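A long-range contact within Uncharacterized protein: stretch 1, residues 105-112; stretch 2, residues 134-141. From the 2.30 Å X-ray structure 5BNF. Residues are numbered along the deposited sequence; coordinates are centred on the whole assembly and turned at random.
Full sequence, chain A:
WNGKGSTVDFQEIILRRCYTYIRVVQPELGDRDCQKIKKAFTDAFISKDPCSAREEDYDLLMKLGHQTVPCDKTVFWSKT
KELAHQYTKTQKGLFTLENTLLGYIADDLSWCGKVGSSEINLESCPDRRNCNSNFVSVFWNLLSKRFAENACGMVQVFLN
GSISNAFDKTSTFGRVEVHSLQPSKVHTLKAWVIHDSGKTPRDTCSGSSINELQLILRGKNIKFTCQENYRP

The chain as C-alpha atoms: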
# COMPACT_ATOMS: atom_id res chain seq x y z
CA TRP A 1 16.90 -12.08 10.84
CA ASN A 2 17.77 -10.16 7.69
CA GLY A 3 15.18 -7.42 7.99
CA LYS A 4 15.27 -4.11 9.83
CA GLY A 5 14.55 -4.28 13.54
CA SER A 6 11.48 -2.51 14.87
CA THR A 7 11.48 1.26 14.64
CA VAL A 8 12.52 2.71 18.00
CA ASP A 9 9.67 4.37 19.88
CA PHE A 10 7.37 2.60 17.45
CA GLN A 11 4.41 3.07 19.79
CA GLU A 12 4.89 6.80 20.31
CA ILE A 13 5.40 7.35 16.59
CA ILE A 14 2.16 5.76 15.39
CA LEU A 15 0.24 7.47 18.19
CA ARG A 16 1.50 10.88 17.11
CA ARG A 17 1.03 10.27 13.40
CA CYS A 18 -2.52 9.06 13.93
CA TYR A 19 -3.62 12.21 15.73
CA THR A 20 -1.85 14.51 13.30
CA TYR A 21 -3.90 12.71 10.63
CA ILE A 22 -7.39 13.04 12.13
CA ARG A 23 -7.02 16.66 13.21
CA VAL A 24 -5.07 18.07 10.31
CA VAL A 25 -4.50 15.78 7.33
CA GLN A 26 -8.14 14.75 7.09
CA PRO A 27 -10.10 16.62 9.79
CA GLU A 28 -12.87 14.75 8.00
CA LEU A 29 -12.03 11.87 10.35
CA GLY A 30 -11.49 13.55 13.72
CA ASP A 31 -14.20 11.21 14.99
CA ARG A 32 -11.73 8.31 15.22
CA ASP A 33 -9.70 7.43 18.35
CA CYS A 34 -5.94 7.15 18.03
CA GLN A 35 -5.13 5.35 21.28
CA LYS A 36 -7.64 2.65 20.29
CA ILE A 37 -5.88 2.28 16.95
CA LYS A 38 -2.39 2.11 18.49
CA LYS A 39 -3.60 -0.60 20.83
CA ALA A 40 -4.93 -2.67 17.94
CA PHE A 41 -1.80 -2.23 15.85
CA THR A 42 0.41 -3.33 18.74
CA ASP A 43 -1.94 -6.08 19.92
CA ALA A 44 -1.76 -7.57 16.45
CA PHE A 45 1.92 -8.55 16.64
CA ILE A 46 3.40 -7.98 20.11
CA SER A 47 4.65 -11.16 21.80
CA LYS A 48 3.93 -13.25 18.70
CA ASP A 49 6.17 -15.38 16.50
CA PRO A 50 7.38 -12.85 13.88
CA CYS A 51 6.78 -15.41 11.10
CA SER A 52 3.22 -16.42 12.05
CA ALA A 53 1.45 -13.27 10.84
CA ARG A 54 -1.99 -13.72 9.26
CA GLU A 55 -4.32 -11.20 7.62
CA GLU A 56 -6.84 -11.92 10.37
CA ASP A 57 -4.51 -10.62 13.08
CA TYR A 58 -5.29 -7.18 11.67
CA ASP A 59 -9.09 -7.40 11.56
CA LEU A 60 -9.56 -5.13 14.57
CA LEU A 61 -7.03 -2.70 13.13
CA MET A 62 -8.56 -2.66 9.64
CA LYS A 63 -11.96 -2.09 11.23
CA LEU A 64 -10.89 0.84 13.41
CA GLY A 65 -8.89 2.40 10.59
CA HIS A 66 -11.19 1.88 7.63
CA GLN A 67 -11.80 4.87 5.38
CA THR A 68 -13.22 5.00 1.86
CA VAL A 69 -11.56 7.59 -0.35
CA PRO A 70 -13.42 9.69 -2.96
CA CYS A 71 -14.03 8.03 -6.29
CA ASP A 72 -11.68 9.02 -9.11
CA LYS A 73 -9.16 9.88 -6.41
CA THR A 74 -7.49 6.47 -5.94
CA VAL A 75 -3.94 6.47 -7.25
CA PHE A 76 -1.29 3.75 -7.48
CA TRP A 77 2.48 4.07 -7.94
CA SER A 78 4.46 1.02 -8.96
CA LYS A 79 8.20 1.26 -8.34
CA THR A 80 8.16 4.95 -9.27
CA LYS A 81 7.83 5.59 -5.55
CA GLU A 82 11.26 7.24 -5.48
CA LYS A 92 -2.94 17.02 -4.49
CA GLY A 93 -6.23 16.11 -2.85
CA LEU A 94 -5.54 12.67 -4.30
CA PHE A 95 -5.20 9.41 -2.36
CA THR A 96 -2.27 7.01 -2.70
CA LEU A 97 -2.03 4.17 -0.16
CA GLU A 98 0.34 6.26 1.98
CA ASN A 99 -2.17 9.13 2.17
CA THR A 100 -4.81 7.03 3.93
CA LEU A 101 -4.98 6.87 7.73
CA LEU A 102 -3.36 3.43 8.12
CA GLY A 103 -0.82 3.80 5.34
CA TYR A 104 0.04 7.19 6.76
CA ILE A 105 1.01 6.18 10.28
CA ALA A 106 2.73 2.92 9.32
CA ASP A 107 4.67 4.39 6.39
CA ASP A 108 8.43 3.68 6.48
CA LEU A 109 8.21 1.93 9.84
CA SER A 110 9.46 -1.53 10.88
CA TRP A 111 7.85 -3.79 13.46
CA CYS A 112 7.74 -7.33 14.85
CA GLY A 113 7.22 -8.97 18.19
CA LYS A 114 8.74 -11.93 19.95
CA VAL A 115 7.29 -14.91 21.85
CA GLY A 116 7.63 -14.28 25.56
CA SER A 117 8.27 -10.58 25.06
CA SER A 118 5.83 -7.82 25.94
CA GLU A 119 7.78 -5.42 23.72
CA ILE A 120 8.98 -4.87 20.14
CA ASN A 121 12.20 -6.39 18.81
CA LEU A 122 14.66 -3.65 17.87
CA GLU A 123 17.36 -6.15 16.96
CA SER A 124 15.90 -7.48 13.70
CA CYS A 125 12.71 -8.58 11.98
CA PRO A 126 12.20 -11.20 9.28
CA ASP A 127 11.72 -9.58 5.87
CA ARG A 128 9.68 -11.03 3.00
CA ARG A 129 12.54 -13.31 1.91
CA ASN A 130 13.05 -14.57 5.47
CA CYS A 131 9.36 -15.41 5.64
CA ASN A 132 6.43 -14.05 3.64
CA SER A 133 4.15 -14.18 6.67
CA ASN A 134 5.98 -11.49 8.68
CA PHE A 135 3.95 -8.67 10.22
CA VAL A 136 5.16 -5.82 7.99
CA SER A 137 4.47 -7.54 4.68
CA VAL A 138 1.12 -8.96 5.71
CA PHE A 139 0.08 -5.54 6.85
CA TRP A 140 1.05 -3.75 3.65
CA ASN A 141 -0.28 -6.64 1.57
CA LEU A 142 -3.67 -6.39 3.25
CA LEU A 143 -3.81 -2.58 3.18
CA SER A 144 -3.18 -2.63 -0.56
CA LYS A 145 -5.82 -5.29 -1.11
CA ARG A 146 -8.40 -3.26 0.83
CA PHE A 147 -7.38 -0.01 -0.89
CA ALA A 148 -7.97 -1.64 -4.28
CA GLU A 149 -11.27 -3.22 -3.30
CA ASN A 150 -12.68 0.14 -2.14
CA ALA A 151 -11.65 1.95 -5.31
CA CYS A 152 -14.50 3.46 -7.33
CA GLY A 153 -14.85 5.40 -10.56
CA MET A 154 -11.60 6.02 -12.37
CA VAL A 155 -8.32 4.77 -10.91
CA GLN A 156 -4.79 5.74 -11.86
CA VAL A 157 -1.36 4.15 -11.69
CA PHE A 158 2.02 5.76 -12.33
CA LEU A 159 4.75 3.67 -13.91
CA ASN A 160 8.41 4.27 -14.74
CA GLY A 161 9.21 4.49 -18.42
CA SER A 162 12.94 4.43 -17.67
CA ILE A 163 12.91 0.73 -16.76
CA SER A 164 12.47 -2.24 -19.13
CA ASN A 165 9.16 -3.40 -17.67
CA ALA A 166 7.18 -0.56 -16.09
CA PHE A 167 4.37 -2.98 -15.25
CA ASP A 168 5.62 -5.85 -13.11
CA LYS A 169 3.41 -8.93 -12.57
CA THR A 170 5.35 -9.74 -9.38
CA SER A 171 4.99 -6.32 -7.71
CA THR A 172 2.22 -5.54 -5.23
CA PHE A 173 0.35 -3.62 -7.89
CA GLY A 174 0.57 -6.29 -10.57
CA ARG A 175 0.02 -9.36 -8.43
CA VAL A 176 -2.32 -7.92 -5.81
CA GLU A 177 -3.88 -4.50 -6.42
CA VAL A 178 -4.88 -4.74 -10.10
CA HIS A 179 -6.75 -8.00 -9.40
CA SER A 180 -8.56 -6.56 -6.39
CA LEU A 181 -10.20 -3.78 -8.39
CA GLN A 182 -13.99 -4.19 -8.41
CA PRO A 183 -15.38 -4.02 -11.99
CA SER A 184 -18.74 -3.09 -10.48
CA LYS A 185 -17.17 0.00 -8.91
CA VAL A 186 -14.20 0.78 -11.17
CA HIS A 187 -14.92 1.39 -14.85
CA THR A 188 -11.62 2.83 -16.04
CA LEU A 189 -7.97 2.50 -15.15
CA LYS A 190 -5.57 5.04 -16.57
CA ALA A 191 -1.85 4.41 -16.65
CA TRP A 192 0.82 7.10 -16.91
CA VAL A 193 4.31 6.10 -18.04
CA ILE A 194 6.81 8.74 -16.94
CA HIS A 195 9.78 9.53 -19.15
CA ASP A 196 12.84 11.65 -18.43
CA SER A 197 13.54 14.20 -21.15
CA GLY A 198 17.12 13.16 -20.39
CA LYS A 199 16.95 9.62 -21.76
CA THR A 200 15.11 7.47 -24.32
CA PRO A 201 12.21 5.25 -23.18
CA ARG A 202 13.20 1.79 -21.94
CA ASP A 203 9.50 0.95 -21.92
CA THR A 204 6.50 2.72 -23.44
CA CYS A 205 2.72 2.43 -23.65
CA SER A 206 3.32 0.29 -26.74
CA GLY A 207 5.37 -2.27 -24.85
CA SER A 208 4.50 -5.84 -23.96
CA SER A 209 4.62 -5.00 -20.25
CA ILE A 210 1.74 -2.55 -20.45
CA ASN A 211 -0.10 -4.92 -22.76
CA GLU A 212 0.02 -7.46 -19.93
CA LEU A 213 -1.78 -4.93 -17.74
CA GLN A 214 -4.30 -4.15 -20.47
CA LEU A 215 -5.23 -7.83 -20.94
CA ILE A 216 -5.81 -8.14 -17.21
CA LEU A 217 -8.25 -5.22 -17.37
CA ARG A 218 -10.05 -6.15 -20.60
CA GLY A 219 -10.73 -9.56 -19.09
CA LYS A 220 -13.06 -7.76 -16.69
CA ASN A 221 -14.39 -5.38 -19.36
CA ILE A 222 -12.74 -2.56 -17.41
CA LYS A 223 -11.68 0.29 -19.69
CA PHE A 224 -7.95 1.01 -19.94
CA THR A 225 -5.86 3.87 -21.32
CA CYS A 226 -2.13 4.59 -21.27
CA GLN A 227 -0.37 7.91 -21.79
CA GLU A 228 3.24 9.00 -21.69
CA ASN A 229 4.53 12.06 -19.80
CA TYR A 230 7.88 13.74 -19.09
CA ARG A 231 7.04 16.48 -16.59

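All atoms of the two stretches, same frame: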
# COMPACT_ATOMS: atom_id res chain seq x y z
N ILE A 105 0.30 6.37 9.03
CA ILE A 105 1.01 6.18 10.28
C ILE A 105 2.07 5.08 10.22
O ILE A 105 3.12 5.18 10.85
CB ILE A 105 0.04 5.88 11.43
CG1 ILE A 105 -0.60 4.51 11.23
CG2 ILE A 105 -1.04 6.95 11.48
CD1 ILE A 105 -1.38 4.04 12.44
N ALA A 106 1.80 4.03 9.44
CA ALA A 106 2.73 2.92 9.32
C ALA A 106 3.88 3.17 8.35
O ALA A 106 4.95 2.56 8.47
CB ALA A 106 1.98 1.66 8.92
N ASP A 107 3.67 4.07 7.40
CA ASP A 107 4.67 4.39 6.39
C ASP A 107 6.12 4.46 6.88
O ASP A 107 6.42 5.15 7.85
CB ASP A 107 4.28 5.69 5.70
CG ASP A 107 5.11 5.96 4.46
OD1 ASP A 107 5.30 5.01 3.67
OD2 ASP A 107 5.56 7.10 4.28
N ASP A 108 6.99 3.74 6.19
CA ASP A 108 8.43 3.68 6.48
C ASP A 108 8.84 3.00 7.78
O ASP A 108 10.03 2.87 8.06
CB ASP A 108 9.03 5.08 6.44
CG ASP A 108 9.10 5.65 5.03
OD1 ASP A 108 9.47 4.89 4.11
OD2 ASP A 108 8.80 6.85 4.85
N LEU A 109 7.88 2.56 8.57
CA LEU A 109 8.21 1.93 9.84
C LEU A 109 8.50 0.43 9.75
O LEU A 109 8.18 -0.22 8.75
CB LEU A 109 7.08 2.17 10.83
CG LEU A 109 6.98 3.54 11.54
CD1 LEU A 109 7.26 4.68 10.59
CD2 LEU A 109 5.59 3.65 12.14
N SER A 110 9.13 -0.11 10.79
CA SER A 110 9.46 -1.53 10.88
C SER A 110 8.98 -2.07 12.22
O SER A 110 9.20 -1.44 13.25
CB SER A 110 10.96 -1.75 10.76
OG SER A 110 11.37 -1.73 9.40
N TRP A 111 8.34 -3.23 12.21
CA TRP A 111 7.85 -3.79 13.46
C TRP A 111 7.72 -5.32 13.46
O TRP A 111 7.51 -5.95 12.42
CB TRP A 111 6.50 -3.16 13.82
CG TRP A 111 5.37 -3.50 12.88
CD1 TRP A 111 4.51 -4.55 12.99
CD2 TRP A 111 4.98 -2.79 11.69
NE1 TRP A 111 3.61 -4.55 11.95
CE2 TRP A 111 3.88 -3.48 11.14
CE3 TRP A 111 5.45 -1.65 11.05
CZ2 TRP A 111 3.24 -3.06 9.97
CZ3 TRP A 111 4.82 -1.23 9.88
CH2 TRP A 111 3.73 -1.93 9.35
N CYS A 112 7.87 -5.90 14.65
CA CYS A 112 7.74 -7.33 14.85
C CYS A 112 7.90 -7.62 16.33
O CYS A 112 8.66 -6.95 17.04
CB CYS A 112 8.77 -8.12 14.04
SG CYS A 112 10.51 -7.96 14.53
N ASN A 134 5.41 -12.32 7.62
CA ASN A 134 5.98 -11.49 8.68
C ASN A 134 4.98 -10.34 8.82
O ASN A 134 4.27 -10.00 7.87
CB ASN A 134 7.37 -10.97 8.28
CG ASN A 134 7.31 -9.89 7.22
OD1 ASN A 134 6.86 -8.78 7.48
ND2 ASN A 134 7.78 -10.20 6.01
N PHE A 135 4.92 -9.73 9.99
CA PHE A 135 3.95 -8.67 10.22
C PHE A 135 3.97 -7.39 9.38
O PHE A 135 2.93 -6.75 9.23
CB PHE A 135 3.92 -8.35 11.72
CG PHE A 135 3.20 -9.39 12.52
CD1 PHE A 135 1.81 -9.46 12.52
CD2 PHE A 135 3.92 -10.36 13.23
CE1 PHE A 135 1.14 -10.47 13.21
CE2 PHE A 135 3.25 -11.38 13.92
CZ PHE A 135 1.87 -11.43 13.91
N VAL A 136 5.11 -7.01 8.82
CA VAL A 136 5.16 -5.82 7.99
C VAL A 136 4.57 -6.08 6.60
O VAL A 136 3.76 -5.30 6.08
CB VAL A 136 6.61 -5.30 7.85
CG1 VAL A 136 6.69 -4.23 6.76
CG2 VAL A 136 7.06 -4.71 9.16
N SER A 137 4.96 -7.20 6.00
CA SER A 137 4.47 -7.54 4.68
C SER A 137 2.99 -7.86 4.68
O SER A 137 2.25 -7.42 3.80
CB SER A 137 5.26 -8.73 4.14
OG SER A 137 6.63 -8.38 4.03
N VAL A 138 2.53 -8.62 5.66
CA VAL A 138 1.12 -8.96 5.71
C VAL A 138 0.29 -7.70 5.83
O VAL A 138 -0.74 -7.56 5.18
CB VAL A 138 0.81 -9.91 6.85
CG1 VAL A 138 -0.69 -9.96 7.10
CG2 VAL A 138 1.34 -11.30 6.50
N PHE A 139 0.76 -6.79 6.67
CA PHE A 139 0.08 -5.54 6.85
C PHE A 139 -0.08 -4.84 5.50
O PHE A 139 -1.18 -4.68 4.98
CB PHE A 139 0.87 -4.64 7.78
CG PHE A 139 0.33 -3.26 7.87
CD1 PHE A 139 -0.83 -3.00 8.58
CD2 PHE A 139 0.95 -2.21 7.20
CE1 PHE A 139 -1.37 -1.71 8.62
CE2 PHE A 139 0.42 -0.92 7.23
CZ PHE A 139 -0.74 -0.67 7.94
N TRP A 140 1.05 -4.44 4.92
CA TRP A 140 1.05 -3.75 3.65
C TRP A 140 0.31 -4.50 2.55
O TRP A 140 -0.33 -3.89 1.70
CB TRP A 140 2.48 -3.45 3.23
CG TRP A 140 3.11 -2.39 4.08
CD1 TRP A 140 4.12 -2.55 4.98
CD2 TRP A 140 2.75 -1.01 4.13
NE1 TRP A 140 4.41 -1.36 5.58
CE2 TRP A 140 3.59 -0.39 5.07
CE3 TRP A 140 1.80 -0.23 3.46
CZ2 TRP A 140 3.51 0.97 5.37
CZ3 TRP A 140 1.72 1.12 3.75
CH2 TRP A 140 2.57 1.71 4.70
N ASN A 141 0.40 -5.82 2.56
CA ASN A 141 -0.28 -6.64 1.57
C ASN A 141 -1.78 -6.51 1.72
O ASN A 141 -2.51 -6.42 0.73
CB ASN A 141 0.11 -8.10 1.74
CG ASN A 141 0.57 -8.73 0.46
OD1 ASN A 141 -0.21 -8.93 -0.47
ND2 ASN A 141 1.87 -9.03 0.39
O HOH W 1 6.69 -0.43 6.14
O HOH W 2 7.57 -7.67 10.65

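The first stretch leaves a helix that ends at Ala106, and Asp107 is the first residue to depart from helical phi/psi. A type II beta turn from Ala106 to Leu109 follows, closed by a hydrogen bond from Leu109 N to Ala106 O (2.9 Å), with Asp108 at positive phi (68°). From Leu109 onward the chain is extended through Cys112. The second stretch is the start of a helix, residues 135-141, with Asn134 at the N-cap. Asn134 OD1 accepts from Ser137 N (2.9 Å, nearly linear) and, in a weak bond, from Val136 N (2.8 Å), while Asn134 ND2 donates to Ser137 OG (2.9 Å), so the side chains of cap and third helical residue are joined as well. The CA atoms of Trp111 and Val136 lie 6.4 Å apart, and those of Ala106 and Trp140 lie 8.9 Å apart.

No direct hydrogen bond joins the stretches, and the contact, which buries 390 Å² in all, rests largely on packing around Trp111. The CA-to-CB bond of this residue points sideways, but with chi1 in the p well and chi2 at 90° the indole reaches the helix and touches Phe135, Val136, Phe139 and Trp140. Val136 covers one face of the indole: its CG2 sits 3.8 Å from the centroid of the Trp111 six-membered ring, 12° off the ring normal, in good CH-pi geometry. The far edge of the indole meets Phe139 instead. Trp111 CH2 lies 3.5 Å from Phe139 CD2, and the planes are inclined at 77° in an offset edge-to-face pair. Near the start of the helix, Trp111 CD1 packs 4.0 Å from Phe135 CB; the phenyl ring itself leads away from the first stretch.

One helical turn after Val136, Trp140 extends the aromatic cluster. Its five-membered ring lies obliquely to the Trp111 six-membered ring, with planes at 46° and centroids 5.8 Å apart. Its benzo side reaches the end of the first helix, where Trp140 CZ2 approaches Ala106 CB at 3.9 Å and Asp107 N at 3.7 Å, the latter near the plane of the indole. Ala106 points toward the second stretch and also packs against Phe139, CB to CE2 at 3.5 Å.

Water supplies polar links that the direct contacts lack. Water 1 donates to Leu109 O (3.0 Å from the water O) and weakly accepts from Trp140 NE1 (2.5 Å from the same atom), connecting the end of the turn to the indole.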